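NTP_transf_2 domain-containing protein (Capnocytophaga granulosa, PDB 6WT9) makes the cyclic dinucleotide 3',3'-c-di-GMP from two GTP molecules, as the signal synthase of a CBASS system that defends bacteria against phage. Local coordinates at residues A[40-45]-A[287-292]; A[294-299]-A[342-347]. One frame throughout, in Å; residues are numbered along the deposited sequence.

Contact 1 (A[40-45]-A[287-292]); sequences DVLKYI and NKYQLV
Tyr289 lays its ring against Leu42, which sits on helix 40-49. Methyl CD2 of Leu42 lies over one face of the ring in a CH-pi contact, 3.8 Å from the ring centroid and 18° off the normal. It is displaced toward the rim, with Tyr289 CZ at 3.7 Å. The opposite face is covered by Lys288, whose CG lies over the ring centre. The ring is therefore clamped between two aliphatic groups.

The phenol end reaches past the leucine, and Leu42 CB is 3.4 Å from Tyr289 OH. This hydroxyl is buried but satisfied. It hydrogen-bonds Asp35 OD2 and Thr46 OG1, while Lys288 NZ forms a salt bridge with Asp35 OD1.

Ile45 meets the same ring at its edge. Its CG2 is anti to the backbone N, which sets this methyl 4.2 Å from Tyr289 CD1. The same methyl also touches Val292 CG2 at 4.1 Å.

The contact joins helix 40-49 to the region where helix 291-304 begins, within the helical part of this CD-NTase. This region carries an Asx motif. Asn287 OD1 accepts from Gln290 N at 2.9 Å, with an N-H...O angle of 159°. In return, Asn287 N donates to Gln290 OE1 over 2.9 Å. The reciprocal pair links Asn287 and Gln290 in both directions.

No hydrogen bond runs directly between the two segments. Phe252 of helix 245-259 packs on both Ile45 and Val292.

Contact 2 (A[294-299]-A[342-347]); sequences ILYEQL and IIYSNL
Tyr296 and Tyr344 meet as an oblique aromatic pair between helices 291-304 and 327-347. Their planes are inclined at 59° and their centroids lie 5.4 Å apart. The two side chains cross at about a right angle.

Tyr344 touches through CD2 and CE2. Atom CD2 sits over a face of the Tyr296 ring, 3.7 Å from Tyr296 CG. Tyr344 CE2 follows behind it, 3.9 Å from Tyr296 CD2. Contact is thus made at the root of the Tyr296 ring, and Tyr296 CB also comes within 3.9 Å of Tyr344 CD2.

Both tyrosines hold CG anti to the backbone N (chi1 174° for Tyr296, -177° for Tyr344). With this torsion each ring leans outward from the helix pair, on the side away from Leu295 and Ile343. Leu337 and Val340 of helix 327-347 also pack on Tyr296. Tyr344 also rests on Val292 and Pro293.

Tyr296 OH hydrogen-bonds Lys341 NZ, on the same helix as Tyr344. Between the segments themselves no hydrogen bond or salt bridge forms. At this surface site the direct contact therefore rests on van der Waals and aromatic packing.

How the contacts relate
The centres of contacts 1 and 2 are about 10 Å apart. Both use helix 291-304: contact 1 takes the region where it begins, contact 2 the turns that follow. Leu347 joins them physically. Its CD2 packs 3.4 Å from Tyr289 O and its CD1 lies 3.7 Å from Leu42 CD2. Ile343 adds a second bridge, with CG2 3.6 Å from Ile45 CD1. Helix 327-347 thus packs on both helix 40-49 and helix 291-304. Contact 1 is buried, while contact 2 lies at the surface. Each centre is about 21 Å from the centre of the chain, on the same side, in helical packing apart from the mixed sheet.

Contact 1 (A[40-45]-A[287-292])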
loop_
_atom_site.group_PDB
_atom_site.type_symbol
_atom_site.label_atom_id
_atom_site.label_comp_id
_atom_site.label_asym_id
_atom_site.label_seq_id
_atom_site.Cartn_x
_atom_site.Cartn_y
_atom_site.Cartn_z
ATOM N N ASP A 40 18.224 19.105 6.151
ATOM C CA ASP A 40 16.792 18.837 6.061
ATOM C C ASP A 40 16.440 17.928 4.890
ATOM O O ASP A 40 15.504 17.127 4.994
ATOM C CB ASP A 40 16.022 20.153 5.961
ATOM C CG ASP A 40 16.198 21.026 7.188
ATOM O OD1 ASP A 40 16.300 20.473 8.303
ATOM O OD2 ASP A 40 16.233 22.265 7.038
ATOM N N VAL A 41 17.159 18.033 3.769
ATOM C CA VAL A 41 16.793 17.223 2.610
ATOM C C VAL A 41 17.107 15.753 2.859
ATOM O O VAL A 41 16.370 14.872 2.403
ATOM C CB VAL A 41 17.476 17.752 1.334
ATOM C CG1 VAL A 41 18.982 17.581 1.407
ATOM C CG2 VAL A 41 16.913 17.058 0.099
ATOM N N LEU A 42 18.179 15.458 3.598
ATOM C CA LEU A 42 18.478 14.069 3.931
ATOM C C LEU A 42 17.494 13.514 4.952
ATOM O O LEU A 42 17.172 12.322 4.910
ATOM C CB LEU A 42 19.909 13.942 4.459
ATOM C CG LEU A 42 21.045 14.411 3.549
ATOM C CD1 LEU A 42 22.390 14.114 4.189
ATOM C CD2 LEU A 42 20.947 13.771 2.169
ATOM N N LYS A 43 17.017 14.355 5.873
ATOM C CA LYS A 43 16.019 13.913 6.844
ATOM C C LYS A 43 14.727 13.513 6.148
ATOM O O LYS A 43 14.145 12.462 6.443
ATOM C CB LYS A 43 15.740 15.019 7.861
ATOM C CG LYS A 43 16.908 15.422 8.736
ATOM C CD LYS A 43 16.475 16.526 9.690
ATOM C CE LYS A 43 17.604 16.977 10.594
ATOM N NZ LYS A 43 17.141 18.033 11.540
ATOM N N TYR A 44 14.257 14.353 5.223
ATOM C CA TYR A 44 12.998 14.084 4.540
ATOM C C TYR A 44 13.088 12.821 3.696
ATOM O O TYR A 44 12.172 11.991 3.715
ATOM C CB TYR A 44 12.610 15.288 3.681
ATOM C CG TYR A 44 11.340 15.104 2.885
ATOM C CD1 TYR A 44 10.100 15.104 3.508
ATOM C CD2 TYR A 44 11.380 14.941 1.506
ATOM C CE1 TYR A 44 8.937 14.939 2.784
ATOM C CE2 TYR A 44 10.223 14.777 0.773
ATOM C CZ TYR A 44 9.003 14.778 1.416
ATOM O OH TYR A 44 7.847 14.613 0.688
ATOM N N ILE A 45 14.188 12.649 2.963
ATOM C CA ILE A 45 14.345 11.469 2.121
ATOM C C ILE A 45 14.454 10.209 2.972
ATOM O O ILE A 45 13.830 9.185 2.671
ATOM C CB ILE A 45 15.565 11.633 1.196
ATOM C CG1 ILE A 45 15.369 12.829 0.260
ATOM C CG2 ILE A 45 15.799 10.368 0.385
ATOM C CD1 ILE A 45 16.627 13.230 -0.476
ATOM N N ASN A 287 22.670 2.599 -1.679
ATOM C CA ASN A 287 22.237 3.105 -0.387
ATOM C C ASN A 287 20.923 3.869 -0.549
ATOM O O ASN A 287 20.384 4.010 -1.650
ATOM C CB ASN A 287 23.333 3.960 0.260
ATOM C CG ASN A 287 23.665 5.223 -0.533
ATOM O OD1 ASN A 287 22.783 5.968 -0.958
ATOM N ND2 ASN A 287 24.957 5.474 -0.714
ATOM N N LYS A 288 20.402 4.375 0.573
ATOM C CA LYS A 288 19.088 5.011 0.565
ATOM C C LYS A 288 19.048 6.208 -0.379
ATOM O O LYS A 288 18.074 6.391 -1.117
ATOM C CB LYS A 288 18.704 5.430 1.984
ATOM C CG LYS A 288 19.808 6.170 2.722
ATOM C CD LYS A 288 19.413 6.501 4.149
ATOM C CE LYS A 288 20.563 7.176 4.886
ATOM N NZ LYS A 288 20.187 7.586 6.266
ATOM N N TYR A 289 20.102 7.026 -0.384
ATOM C CA TYR A 289 20.092 8.231 -1.207
ATOM C C TYR A 289 20.221 7.898 -2.688
ATOM O O TYR A 289 19.607 8.557 -3.534
ATOM C CB TYR A 289 21.210 9.172 -0.763
ATOM C CG TYR A 289 21.090 9.579 0.684
ATOM C CD1 TYR A 289 19.848 9.835 1.249
ATOM C CD2 TYR A 289 22.213 9.686 1.491
ATOM C CE1 TYR A 289 19.729 10.202 2.574
ATOM C CE2 TYR A 289 22.105 10.052 2.817
ATOM C CZ TYR A 289 20.861 10.309 3.352
ATOM O OH TYR A 289 20.748 10.671 4.673
ATOM N N GLN A 290 21.010 6.875 -3.021
ATOM C CA GLN A 290 21.190 6.480 -4.413
ATOM C C GLN A 290 19.937 5.869 -5.022
ATOM O O GLN A 290 19.883 5.702 -6.246
ATOM C CB GLN A 290 22.358 5.501 -4.523
ATOM C CG GLN A 290 23.698 6.109 -4.131
ATOM C CD GLN A 290 24.747 5.063 -3.828
ATOM O OE1 GLN A 290 24.426 3.920 -3.504
ATOM N NE2 GLN A 290 26.014 5.450 -3.930
ATOM N N LEU A 291 18.933 5.528 -4.211
ATOM C CA LEU A 291 17.674 5.049 -4.766
ATOM C C LEU A 291 16.915 6.148 -5.501
ATOM O O LEU A 291 16.081 5.837 -6.359
ATOM C CB LEU A 291 16.800 4.459 -3.658
ATOM C CG LEU A 291 17.385 3.264 -2.901
ATOM C CD1 LEU A 291 16.458 2.830 -1.778
ATOM C CD2 LEU A 291 17.656 2.107 -3.854
ATOM N N VAL A 292 17.189 7.413 -5.197
ATOM C CA VAL A 292 16.490 8.531 -5.831
ATOM C C VAL A 292 16.901 8.655 -7.298
ATOM O O VAL A 292 16.014 8.744 -8.161
ATOM C CB VAL A 292 16.721 9.844 -5.064
ATOM C CG1 VAL A 292 16.092 11.014 -5.807
ATOM C CG2 VAL A 292 16.154 9.739 -3.657
#

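Contact 2 (A[294-299]-A[342-347])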
loop_
_atom_site.group_PDB
_atom_site.type_symbol
_atom_site.label_atom_id
_atom_site.label_comp_id
_atom_site.label_asym_id
_atom_site.label_seq_id
_atom_site.Cartn_x
_atom_site.Cartn_y
_atom_site.Cartn_z
ATOM N N ILE A 294 17.937 6.303 -9.129
ATOM C CA ILE A 294 17.439 5.089 -9.763
ATOM C C ILE A 294 15.946 5.206 -10.043
ATOM O O ILE A 294 15.463 4.784 -11.101
ATOM C CB ILE A 294 17.772 3.869 -8.887
ATOM C CG1 ILE A 294 19.286 3.657 -8.864
ATOM C CG2 ILE A 294 17.048 2.625 -9.386
ATOM C CD1 ILE A 294 19.748 2.687 -7.819
ATOM N N LEU A 295 15.191 5.786 -9.108
ATOM C CA LEU A 295 13.780 6.054 -9.365
ATOM C C LEU A 295 13.613 7.080 -10.478
ATOM O O LEU A 295 12.677 6.990 -11.282
ATOM C CB LEU A 295 13.092 6.529 -8.086
ATOM C CG LEU A 295 12.820 5.444 -7.045
ATOM C CD1 LEU A 295 12.287 6.046 -5.757
ATOM C CD2 LEU A 295 11.840 4.421 -7.601
ATOM N N TYR A 296 14.516 8.060 -10.543
ATOM C CA TYR A 296 14.461 9.041 -11.622
ATOM C C TYR A 296 14.660 8.374 -12.977
ATOM O O TYR A 296 13.921 8.648 -13.931
ATOM C CB TYR A 296 15.512 10.129 -11.398
ATOM C CG TYR A 296 15.621 11.109 -12.543
ATOM C CD1 TYR A 296 14.721 12.159 -12.669
ATOM C CD2 TYR A 296 16.618 10.981 -13.501
ATOM C CE1 TYR A 296 14.811 13.055 -13.714
ATOM C CE2 TYR A 296 16.717 11.874 -14.549
ATOM C CZ TYR A 296 15.812 12.906 -14.651
ATOM O OH TYR A 296 15.905 13.797 -15.692
ATOM N N GLU A 297 15.660 7.494 -13.081
ATOM C CA GLU A 297 15.926 6.827 -14.353
ATOM C C GLU A 297 14.747 5.966 -14.785
ATOM O O GLU A 297 14.388 5.940 -15.969
ATOM C CB GLU A 297 17.190 5.975 -14.252
ATOM C CG GLU A 297 17.602 5.349 -15.575
ATOM C CD GLU A 297 18.387 4.067 -15.403
ATOM O OE1 GLU A 297 18.237 3.163 -16.251
ATOM O OE2 GLU A 297 19.147 3.959 -14.418
ATOM N N GLN A 298 14.134 5.248 -13.841
ATOM C CA GLN A 298 12.979 4.421 -14.175
ATOM C C GLN A 298 11.806 5.275 -14.641
ATOM O O GLN A 298 11.190 4.993 -15.675
ATOM C CB GLN A 298 12.581 3.567 -12.972
ATOM C CG GLN A 298 11.204 2.916 -13.091
ATOM C CD GLN A 298 11.183 1.721 -14.033
ATOM O OE1 GLN A 298 12.179 1.403 -14.683
ATOM N NE2 GLN A 298 10.041 1.044 -14.101
ATOM N N LEU A 299 11.482 6.327 -13.886
ATOM C CA LEU A 299 10.354 7.177 -14.258
ATOM C C LEU A 299 10.623 7.913 -15.565
ATOM O O LEU A 299 9.723 8.055 -16.400
ATOM C CB LEU A 299 10.048 8.169 -13.135
ATOM C CG LEU A 299 9.017 7.745 -12.083
ATOM C CD1 LEU A 299 9.393 6.430 -11.419
ATOM C CD2 LEU A 299 8.852 8.839 -11.041
ATOM N N ILE A 342 13.006 16.983 -8.831
ATOM C CA ILE A 342 13.288 18.058 -7.882
ATOM C C ILE A 342 14.110 17.535 -6.711
ATOM O O ILE A 342 15.114 18.141 -6.318
ATOM C CB ILE A 342 11.978 18.709 -7.403
ATOM C CG1 ILE A 342 11.319 19.487 -8.542
ATOM C CG2 ILE A 342 12.239 19.616 -6.207
ATOM C CD1 ILE A 342 9.994 20.117 -8.161
ATOM N N ILE A 343 13.694 16.405 -6.132
ATOM C CA ILE A 343 14.440 15.819 -5.020
ATOM C C ILE A 343 15.857 15.473 -5.459
ATOM O O ILE A 343 16.835 15.796 -4.775
ATOM C CB ILE A 343 13.711 14.577 -4.476
ATOM C CG1 ILE A 343 12.287 14.926 -4.039
ATOM C CG2 ILE A 343 14.498 13.972 -3.321
ATOM C CD1 ILE A 343 12.226 15.820 -2.831
ATOM N N TYR A 344 15.979 14.802 -6.608
ATOM C CA TYR A 344 17.282 14.393 -7.123
ATOM C C TYR A 344 18.212 15.591 -7.277
ATOM O O TYR A 344 19.380 15.541 -6.878
ATOM C CB TYR A 344 17.087 13.665 -8.458
ATOM C CG TYR A 344 18.333 13.101 -9.117
ATOM C CD1 TYR A 344 19.538 12.997 -8.433
ATOM C CD2 TYR A 344 18.294 12.671 -10.435
ATOM C CE1 TYR A 344 20.666 12.488 -9.047
ATOM C CE2 TYR A 344 19.415 12.158 -11.055
ATOM C CZ TYR A 344 20.598 12.067 -10.357
ATOM O OH TYR A 344 21.715 11.554 -10.974
ATOM N N SER A 345 17.704 16.687 -7.845
ATOM C CA SER A 345 18.546 17.856 -8.072
ATOM C C SER A 345 19.021 18.461 -6.756
ATOM O O SER A 345 20.171 18.905 -6.647
ATOM C CB SER A 345 17.788 18.890 -8.904
ATOM O OG SER A 345 16.683 19.413 -8.192
ATOM N N ASN A 346 18.156 18.481 -5.742
ATOM C CA ASN A 346 18.537 18.992 -4.430
ATOM C C ASN A 346 19.422 18.027 -3.653
ATOM O O ASN A 346 19.988 18.421 -2.628
ATOM C CB ASN A 346 17.288 19.311 -3.600
ATOM C CG ASN A 346 16.375 20.315 -4.277
ATOM O OD1 ASN A 346 16.808 21.087 -5.132
ATOM N ND2 ASN A 346 15.102 20.312 -3.895
ATOM N N LEU A 347 19.563 16.787 -4.117
ATOM C CA LEU A 347 20.291 15.747 -3.400
ATOM C C LEU A 347 21.670 15.459 -3.975
ATOM O O LEU A 347 22.561 15.035 -3.229
ATOM C CB LEU A 347 19.469 14.452 -3.396
ATOM C CG LEU A 347 20.116 13.150 -2.918
ATOM C CD1 LEU A 347 20.401 13.204 -1.424
ATOM C CD2 LEU A 347 19.240 11.960 -3.259
#